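Local coordinates for beta-carbonic anhydrase (Methanothermobacter thermautotrophicus, PDB 1G5C), which catalyses the reversible hydration of carbon dioxide to bicarbonate and a proton, as a zinc-dependent carbonic anhydrase of the beta class, at residues D51-K56 with Y75-N80; G153-I158 with K164-D169. All coordinates share one frame; numbering follows the deposited sequence.

Overall arrangement
Following the chain from its N terminus, contact 1 comes first: after strand 53-57 the chain runs through helix 64-77, and the end of that helix returns to the strand, closing a loop with 18 residues between the segments and tying the helix of a beta-alpha-beta crossover to its first strand. Strand 81-87 follows and enters the same sheet. Contact 2 closes a much shorter loop of five intervening residues, the hairpin that adds antiparallel strand 163-165 to the parallel part of the sheet. The two loops lie in series, neither nested nor crossed. The centres of contact 1 and contact 2 are about 19 Å apart. Each involves one outermost strand of the chain's sheet.

Contact 1. Residues D51-K56 with Y75-N80; sequences DAKVIK and YALGDN. Unlike the reference sequence in segment 75-80: Asp79 (reference Val).
Lys53, on strand 53-57, reaches across to Leu77 and Asp79, where helix 64-77 gives way to the loop before strand 81-87. The contact joins the first strand of this beta-alpha-beta crossover to the end of its helix; strand 27-32 lies between the two parallel strands and is hydrogen-bonded to strand 53-57, which also bonds to the second subunit through the backbone of Val54 and Lys56. The CA atoms of Lys53 and Asp79 are 8.5 Å apart, so side chains rather than backbones make the contact. Lys53 CB already lies 4.0 Å from Asp79 OD1. The next carbon, Lys53 CG, has two partners, with Asp79 OD1 at 3.8 Å and Leu77 CD1 at 3.9 Å. A bend at chi2 (64°) turns the chain there, and beyond it the lysine is extended. Lys53 CD then passes the carboxylate, 3.8 Å from Asp79 OD1 and nearly as close to OD2. CE moves over to the leucine: Lys53 CE comes within 3.6 Å of Leu77 CD1 and is also near Leu77 CB.

At the tip, Lys53 NZ is 4.2 Å from Asp79 OD2, beyond salt-bridge range. The ammonium instead forms a salt bridge with Asp17 and a hydrogen bond with Ser19, whose OG is also hydrogen-bonded to Leu77 O. Ser19 therefore links the lysine tip to the helix end. Gly78 is the first residue to leave helical geometry, with a positive phi of 67°. Asp79, which differs from the reference sequence, also packs on Cys28 and Ala73. Across the segments the lysine stem thus touches an apolar branch of Leu77 and the carboxylate of Asp79, with no salt bridge between the charged groups; the nearby carboxylate probably adds a longer-range attraction to the ammonium.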
ATOM      1  N   ASP A  51       9.597 -10.249   4.759  1.00 15.74           N
ATOM      2  CA  ASP A  51       9.633  -9.832   6.173  1.00 16.15           C
ATOM      3  C   ASP A  51       8.490  -8.968   6.714  1.00 17.30           C
ATOM      4  O   ASP A  51       8.300  -8.893   7.928  1.00 17.97           O
ATOM      5  CB  ASP A  51      10.947  -9.103   6.496  1.00 17.25           C
ATOM      6  CG  ASP A  51      12.162 -10.027   6.491  1.00 21.85           C
ATOM      7  OD1 ASP A  51      12.004 -11.263   6.610  1.00 21.02           O
ATOM      8  OD2 ASP A  51      13.287  -9.512   6.381  1.00 23.46           O
ATOM      9  N   ALA A  52       7.748  -8.300   5.842  1.00 16.23           N
ATOM     10  CA  ALA A  52       6.648  -7.465   6.317  1.00 15.49           C
ATOM     11  C   ALA A  52       5.686  -7.098   5.207  1.00 15.81           C
ATOM     12  O   ALA A  52       6.066  -7.072   4.041  1.00 15.05           O
ATOM     13  CB  ALA A  52       7.209  -6.175   6.941  1.00 17.57           C
ATOM     14  N   LYS A  53       4.441  -6.817   5.583  1.00 14.93           N
ATOM     15  CA  LYS A  53       3.414  -6.380   4.645  1.00 15.54           C
ATOM     16  C   LYS A  53       3.594  -4.867   4.684  1.00 17.78           C
ATOM     17  O   LYS A  53       3.786  -4.295   5.770  1.00 16.09           O
ATOM     18  CB  LYS A  53       2.018  -6.767   5.148  1.00 17.41           C
ATOM     19  CG  LYS A  53       1.631  -8.226   4.910  1.00 21.72           C
ATOM     20  CD  LYS A  53       2.534  -9.180   5.673  1.00 26.22           C
ATOM     21  CE  LYS A  53       2.072 -10.614   5.525  1.00 25.57           C
ATOM     22  NZ  LYS A  53       3.069 -11.576   6.036  1.00 26.43           N
ATOM     23  N   VAL A  54       3.532  -4.206   3.531  1.00 15.20           N
ATOM     24  CA  VAL A  54       3.784  -2.763   3.519  1.00 13.28           C
ATOM     25  C   VAL A  54       2.671  -1.924   2.895  1.00 13.16           C
ATOM     26  O   VAL A  54       2.284  -2.137   1.747  1.00 10.36           O
ATOM     27  CB  VAL A  54       5.134  -2.457   2.781  1.00 17.81           C
ATOM     28  CG1 VAL A  54       5.481  -0.962   2.869  1.00  9.91           C
ATOM     29  CG2 VAL A  54       6.259  -3.271   3.397  1.00 15.08           C
ATOM     30  N   ILE A  55       2.165  -0.965   3.667  1.00 12.03           N
ATOM     31  CA  ILE A  55       1.117  -0.060   3.198  1.00  8.95           C
ATOM     32  C   ILE A  55       1.742   1.320   3.028  1.00 10.97           C
ATOM     33  O   ILE A  55       2.510   1.768   3.885  1.00 11.39           O
ATOM     34  CB  ILE A  55      -0.027   0.015   4.225  1.00 10.39           C
ATOM     35  CG1 ILE A  55      -0.636  -1.379   4.402  1.00 10.76           C
ATOM     36  CG2 ILE A  55      -1.094   1.026   3.768  1.00 10.18           C
ATOM     37  CD1 ILE A  55      -1.596  -1.514   5.607  1.00  9.38           C
ATOM     38  N   LYS A  56       1.427   2.002   1.929  1.00 10.01           N
ATOM     39  CA  LYS A  56       1.986   3.332   1.678  1.00 12.44           C
ATOM     40  C   LYS A  56       0.989   4.255   0.992  1.00 14.03           C
ATOM     41  O   LYS A  56       0.301   3.857   0.050  1.00 10.17           O
ATOM     42  CB  LYS A  56       3.237   3.255   0.768  1.00 10.62           C
ATOM     43  CG  LYS A  56       4.460   2.545   1.351  1.00 14.61           C
ATOM     44  CD  LYS A  56       5.648   2.590   0.352  1.00  7.77           C
ATOM     45  CE  LYS A  56       6.927   2.004   0.930  1.00 12.17           C
ATOM     46  NZ  LYS A  56       8.115   2.334   0.047  1.00 14.13           N
ATOM     47  N   TYR A  75      -6.237 -10.359   9.895  1.00 17.10           N
ATOM     48  CA  TYR A  75      -7.082 -11.541   9.847  1.00 19.06           C
ATOM     49  C   TYR A  75      -6.711 -12.608   8.818  1.00 21.19           C
ATOM     50  O   TYR A  75      -6.902 -13.799   9.065  1.00 22.78           O
ATOM     51  CB  TYR A  75      -8.537 -11.101   9.664  1.00 20.74           C
ATOM     52  CG  TYR A  75      -8.976 -10.127  10.739  1.00 21.31           C
ATOM     53  CD1 TYR A  75      -9.463  -8.860  10.415  1.00 22.74           C
ATOM     54  CD2 TYR A  75      -8.850 -10.461  12.094  1.00 25.10           C
ATOM     55  CE1 TYR A  75      -9.812  -7.949  11.410  1.00 21.31           C
ATOM     56  CE2 TYR A  75      -9.194  -9.565  13.097  1.00 20.97           C
ATOM     57  CZ  TYR A  75      -9.668  -8.312  12.753  1.00 24.66           C
ATOM     58  OH  TYR A  75      -9.977  -7.420  13.761  1.00 26.33           O
ATOM     59  N   ALA A  76      -6.182 -12.191   7.677  1.00 19.48           N
ATOM     60  CA  ALA A  76      -5.816 -13.140   6.632  1.00 21.51           C
ATOM     61  C   ALA A  76      -4.359 -13.585   6.696  1.00 22.42           C
ATOM     62  O   ALA A  76      -4.032 -14.710   6.315  1.00 22.61           O
ATOM     63  CB  ALA A  76      -6.094 -12.532   5.264  1.00 16.60           C
ATOM     64  N   LEU A  77      -3.490 -12.707   7.187  1.00 22.20           N
ATOM     65  CA  LEU A  77      -2.066 -12.996   7.215  1.00 23.72           C
ATOM     66  C   LEU A  77      -1.429 -13.118   8.587  1.00 24.80           C
ATOM     67  O   LEU A  77      -0.207 -13.194   8.692  1.00 25.93           O
ATOM     68  CB  LEU A  77      -1.330 -11.942   6.378  1.00 23.56           C
ATOM     69  CG  LEU A  77      -1.753 -11.940   4.893  1.00 25.89           C
ATOM     70  CD1 LEU A  77      -1.271 -10.663   4.172  1.00 21.81           C
ATOM     71  CD2 LEU A  77      -1.169 -13.192   4.223  1.00 24.56           C
ATOM     72  N   GLY A  78      -2.251 -13.140   9.631  1.00 22.37           N
ATOM     73  CA  GLY A  78      -1.731 -13.283  10.983  1.00 22.13           C
ATOM     74  C   GLY A  78      -0.885 -12.156  11.568  1.00 21.08           C
ATOM     75  O   GLY A  78      -0.142 -12.374  12.525  1.00 19.17           O
ATOM     76  N   ASP A  79      -0.974 -10.951  11.020  1.00 20.40           N
ATOM     77  CA  ASP A  79      -0.183  -9.848  11.570  1.00 19.89           C
ATOM     78  C   ASP A  79      -0.606  -9.523  12.992  1.00 15.96           C
ATOM     79  O   ASP A  79      -1.803  -9.422  13.293  1.00 15.88           O
ATOM     80  CB  ASP A  79      -0.316  -8.611  10.686  1.00 22.25           C
ATOM     81  CG  ASP A  79       0.464  -8.753   9.410  1.00 28.63           C
ATOM     82  OD1 ASP A  79       0.190  -8.020   8.444  1.00 41.15           O
ATOM     83  OD2 ASP A  79       1.371  -9.604   9.378  1.00 34.82           O
ATOM     84  N   ASN A  80       0.376  -9.368  13.866  1.00 16.21           N
ATOM     85  CA  ASN A  80       0.081  -9.067  15.257  1.00 18.82           C
ATOM     86  C   ASN A  80       0.879  -7.863  15.721  1.00 17.97           C
ATOM     87  O   ASN A  80       0.896  -7.538  16.897  1.00 16.71           O
ATOM     88  CB  ASN A  80       0.362 -10.298  16.150  1.00 19.37           C
ATOM     89  CG  ASN A  80       1.810 -10.744  16.110  1.00 24.65           C
ATOM     90  OD1 ASN A  80       2.719  -9.942  15.891  1.00 24.84           O
ATOM     91  ND2 ASN A  80       2.034 -12.040  16.342  1.00 29.08           N
TER

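Contact 2. Residues G153-I158 with K164-D169; sequences GLIIDI and KPLYLD
The antiparallel hairpin of strands 150-156 and 163-165 holds this contact, with Ile155 and Lys164 as a hydrogen-bonded pair: Lys164 N donates to Ile155 O at 2.8 Å, and Ile155 N to Lys164 O at 3.0 Å. Next comes the non-hydrogen-bonded pair Leu154 and Pro165. Between Leu154 and Gly153 the register slips by one, and Leu166 and Tyr167 both face Gly153 in a classic beta bulge. Gly153 O accepts from Leu166 N at 2.8 Å and from Tyr167 N at 3.0 Å, both donors tilted to the same face of the carbonyl plane. Gly153 N returns a nearly straight bond to Tyr167 O (N-H...O 173°).

On one face, the Leu154 side chain crosses that of Pro165 obliquely, its CD2 3.8 Å from Pro165 CB. On the other, Ile155 and Lys164 run side by side, with Ile155 CG2 3.7 Å from Lys164 CB. Lys164 CG stands opposite its own backbone N (chi1 169°), and the extended chain carries NZ to a salt bridge with Glu129. Beside this pair, Leu166 CD1 meets Ile155 CB at 4.0 Å, and the leucine also packs on Val132 and Ile133 of helix 128-141.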
ATOM      1  N   GLY A 153       4.637   3.664  16.829  1.00 17.15           N
ATOM      2  CA  GLY A 153       4.787   4.833  15.990  1.00 16.15           C
ATOM      3  C   GLY A 153       6.234   5.276  16.023  1.00 18.48           C
ATOM      4  O   GLY A 153       6.811   5.431  17.101  1.00 15.25           O
ATOM      5  N   LEU A 154       6.818   5.481  14.844  1.00 16.18           N
ATOM      6  CA  LEU A 154       8.209   5.886  14.729  1.00 14.52           C
ATOM      7  C   LEU A 154       8.311   6.949  13.667  1.00 17.23           C
ATOM      8  O   LEU A 154       7.416   7.098  12.837  1.00 16.38           O
ATOM      9  CB  LEU A 154       9.092   4.707  14.264  1.00 15.37           C
ATOM     10  CG  LEU A 154       9.070   3.366  14.999  1.00 14.70           C
ATOM     11  CD1 LEU A 154       9.982   2.369  14.279  1.00 15.88           C
ATOM     12  CD2 LEU A 154       9.520   3.560  16.422  1.00 15.59           C
ATOM     13  N   ILE A 155       9.404   7.702  13.712  1.00 13.79           N
ATOM     14  CA  ILE A 155       9.668   8.666  12.672  1.00 16.16           C
ATOM     15  C   ILE A 155      11.125   8.434  12.267  1.00 17.18           C
ATOM     16  O   ILE A 155      12.005   8.275  13.130  1.00 16.56           O
ATOM     17  CB  ILE A 155       9.453  10.122  13.117  1.00 17.44           C
ATOM     18  CG1 ILE A 155       9.688  11.035  11.910  1.00 18.42           C
ATOM     19  CG2 ILE A 155      10.379  10.480  14.256  1.00 15.21           C
ATOM     20  CD1 ILE A 155       9.192  12.462  12.086  1.00 17.35           C
ATOM     21  N   ILE A 156      11.373   8.380  10.962  1.00 15.45           N
ATOM     22  CA  ILE A 156      12.725   8.158  10.467  1.00 15.85           C
ATOM     23  C   ILE A 156      13.316   9.426   9.839  1.00 14.81           C
ATOM     24  O   ILE A 156      12.603  10.181   9.184  1.00 14.07           O
ATOM     25  CB  ILE A 156      12.743   7.009   9.398  1.00 16.09           C
ATOM     26  CG1 ILE A 156      14.186   6.641   9.045  1.00 18.46           C
ATOM     27  CG2 ILE A 156      11.994   7.447   8.115  1.00 12.51           C
ATOM     28  CD1 ILE A 156      14.289   5.370   8.150  1.00 19.82           C
ATOM     29  N   ASP A 157      14.611   9.662  10.061  1.00 14.48           N
ATOM     30  CA  ASP A 157      15.304  10.801   9.450  1.00 14.60           C
ATOM     31  C   ASP A 157      15.428  10.418   7.972  1.00 16.27           C
ATOM     32  O   ASP A 157      16.079   9.428   7.644  1.00 16.94           O
ATOM     33  CB  ASP A 157      16.704  10.971  10.056  1.00 16.67           C
ATOM     34  CG  ASP A 157      17.451  12.171   9.477  1.00 22.10           C
ATOM     35  OD1 ASP A 157      17.645  12.238   8.233  1.00 21.74           O
ATOM     36  OD2 ASP A 157      17.844  13.055  10.264  1.00 26.43           O
ATOM     37  N   ILE A 158      14.829  11.202   7.082  1.00 16.99           N
ATOM     38  CA  ILE A 158      14.837  10.871   5.669  1.00 19.32           C
ATOM     39  C   ILE A 158      16.215  10.835   4.986  1.00 20.77           C
ATOM     40  O   ILE A 158      16.379  10.230   3.918  1.00 21.47           O
ATOM     41  CB  ILE A 158      13.855  11.806   4.896  1.00 17.67           C
ATOM     42  CG1 ILE A 158      13.511  11.199   3.525  1.00 17.15           C
ATOM     43  CG2 ILE A 158      14.448  13.216   4.743  1.00 16.63           C
ATOM     44  CD1 ILE A 158      12.823   9.827   3.598  1.00 12.10           C
ATOM     45  N   LYS A 164      13.500   7.298  15.337  1.00 20.05           N
ATOM     46  CA  LYS A 164      13.203   7.925  16.613  1.00 17.56           C
ATOM     47  C   LYS A 164      11.834   7.388  17.039  1.00 17.00           C
ATOM     48  O   LYS A 164      10.858   7.523  16.316  1.00 15.07           O
ATOM     49  CB  LYS A 164      13.151   9.444  16.465  1.00 20.04           C
ATOM     50  CG  LYS A 164      12.575  10.140  17.692  1.00 17.17           C
ATOM     51  CD  LYS A 164      12.405  11.630  17.469  1.00 18.49           C
ATOM     52  CE  LYS A 164      11.804  12.316  18.723  1.00 22.31           C
ATOM     53  NZ  LYS A 164      11.584  13.776  18.496  1.00 22.81           N
ATOM     54  N   PRO A 165      11.752   6.732  18.201  1.00 16.88           N
ATOM     55  CA  PRO A 165      10.431   6.230  18.579  1.00 20.25           C
ATOM     56  C   PRO A 165       9.509   7.325  19.106  1.00 19.74           C
ATOM     57  O   PRO A 165       9.953   8.211  19.834  1.00 21.88           O
ATOM     58  CB  PRO A 165      10.752   5.150  19.623  1.00 19.49           C
ATOM     59  CG  PRO A 165      12.014   5.644  20.245  1.00 25.14           C
ATOM     60  CD  PRO A 165      12.810   6.197  19.079  1.00 18.33           C
ATOM     61  N   LEU A 166       8.238   7.277  18.702  1.00 19.28           N
ATOM     62  CA  LEU A 166       7.242   8.251  19.148  1.00 18.82           C
ATOM     63  C   LEU A 166       6.288   7.579  20.125  1.00 20.64           C
ATOM     64  O   LEU A 166       5.814   8.194  21.077  1.00 19.59           O
ATOM     65  CB  LEU A 166       6.461   8.821  17.956  1.00 20.50           C
ATOM     66  CG  LEU A 166       7.333   9.665  17.005  1.00 24.85           C
ATOM     67  CD1 LEU A 166       6.520  10.160  15.822  1.00 18.73           C
ATOM     68  CD2 LEU A 166       7.918  10.857  17.784  1.00 19.84           C
ATOM     69  N   TYR A 167       6.004   6.307  19.879  1.00 20.27           N
ATOM     70  CA  TYR A 167       5.125   5.552  20.750  1.00 21.20           C
ATOM     71  C   TYR A 167       5.452   4.087  20.646  1.00 21.15           C
ATOM     72  O   TYR A 167       5.504   3.522  19.558  1.00 19.96           O
ATOM     73  CB  TYR A 167       3.657   5.778  20.394  1.00 22.11           C
ATOM     74  CG  TYR A 167       2.716   4.904  21.201  1.00 26.76           C
ATOM     75  CD1 TYR A 167       2.436   3.597  20.798  1.00 27.75           C
ATOM     76  CD2 TYR A 167       2.161   5.357  22.402  1.00 29.58           C
ATOM     77  CE1 TYR A 167       1.638   2.755  21.568  1.00 29.11           C
ATOM     78  CE2 TYR A 167       1.358   4.523  23.182  1.00 29.84           C
ATOM     79  CZ  TYR A 167       1.103   3.228  22.758  1.00 30.67           C
ATOM     80  OH  TYR A 167       0.322   2.396  23.522  1.00 31.71           O
ATOM     81  N   LEU A 168       5.680   3.475  21.797  1.00 19.66           N
ATOM     82  CA  LEU A 168       5.990   2.052  21.843  1.00 24.60           C
ATOM     83  C   LEU A 168       4.967   1.264  22.622  1.00 28.09           C
ATOM     84  O   LEU A 168       4.709   1.544  23.806  1.00 26.17           O
ATOM     85  CB  LEU A 168       7.372   1.804  22.455  1.00 25.18           C
ATOM     86  CG  LEU A 168       8.572   2.288  21.611  1.00 28.60           C
ATOM     87  CD1 LEU A 168       9.880   1.877  22.319  1.00 25.69           C
ATOM     88  CD2 LEU A 168       8.511   1.656  20.200  1.00 24.57           C
ATOM     89  N   ASP A 169       4.341   0.315  21.924  1.00 31.59           N
ATOM     90  CA  ASP A 169       3.289  -0.526  22.481  1.00 37.31           C
ATOM     91  C   ASP A 169       3.999  -1.804  23.011  1.00 40.42           C
ATOM     92  O   ASP A 169       5.241  -1.956  22.922  1.00 38.31           O
ATOM     93  CB  ASP A 169       2.326  -0.923  21.357  1.00 37.72           C
ATOM     94  CG  ASP A 169       0.915  -1.117  21.888  1.00 37.82           C
ATOM     95  OD1 ASP A 169       0.607  -0.776  23.066  1.00 41.29           O
ATOM     96  OD2 ASP A 169       0.078  -1.559  21.100  1.00 31.35           O
TER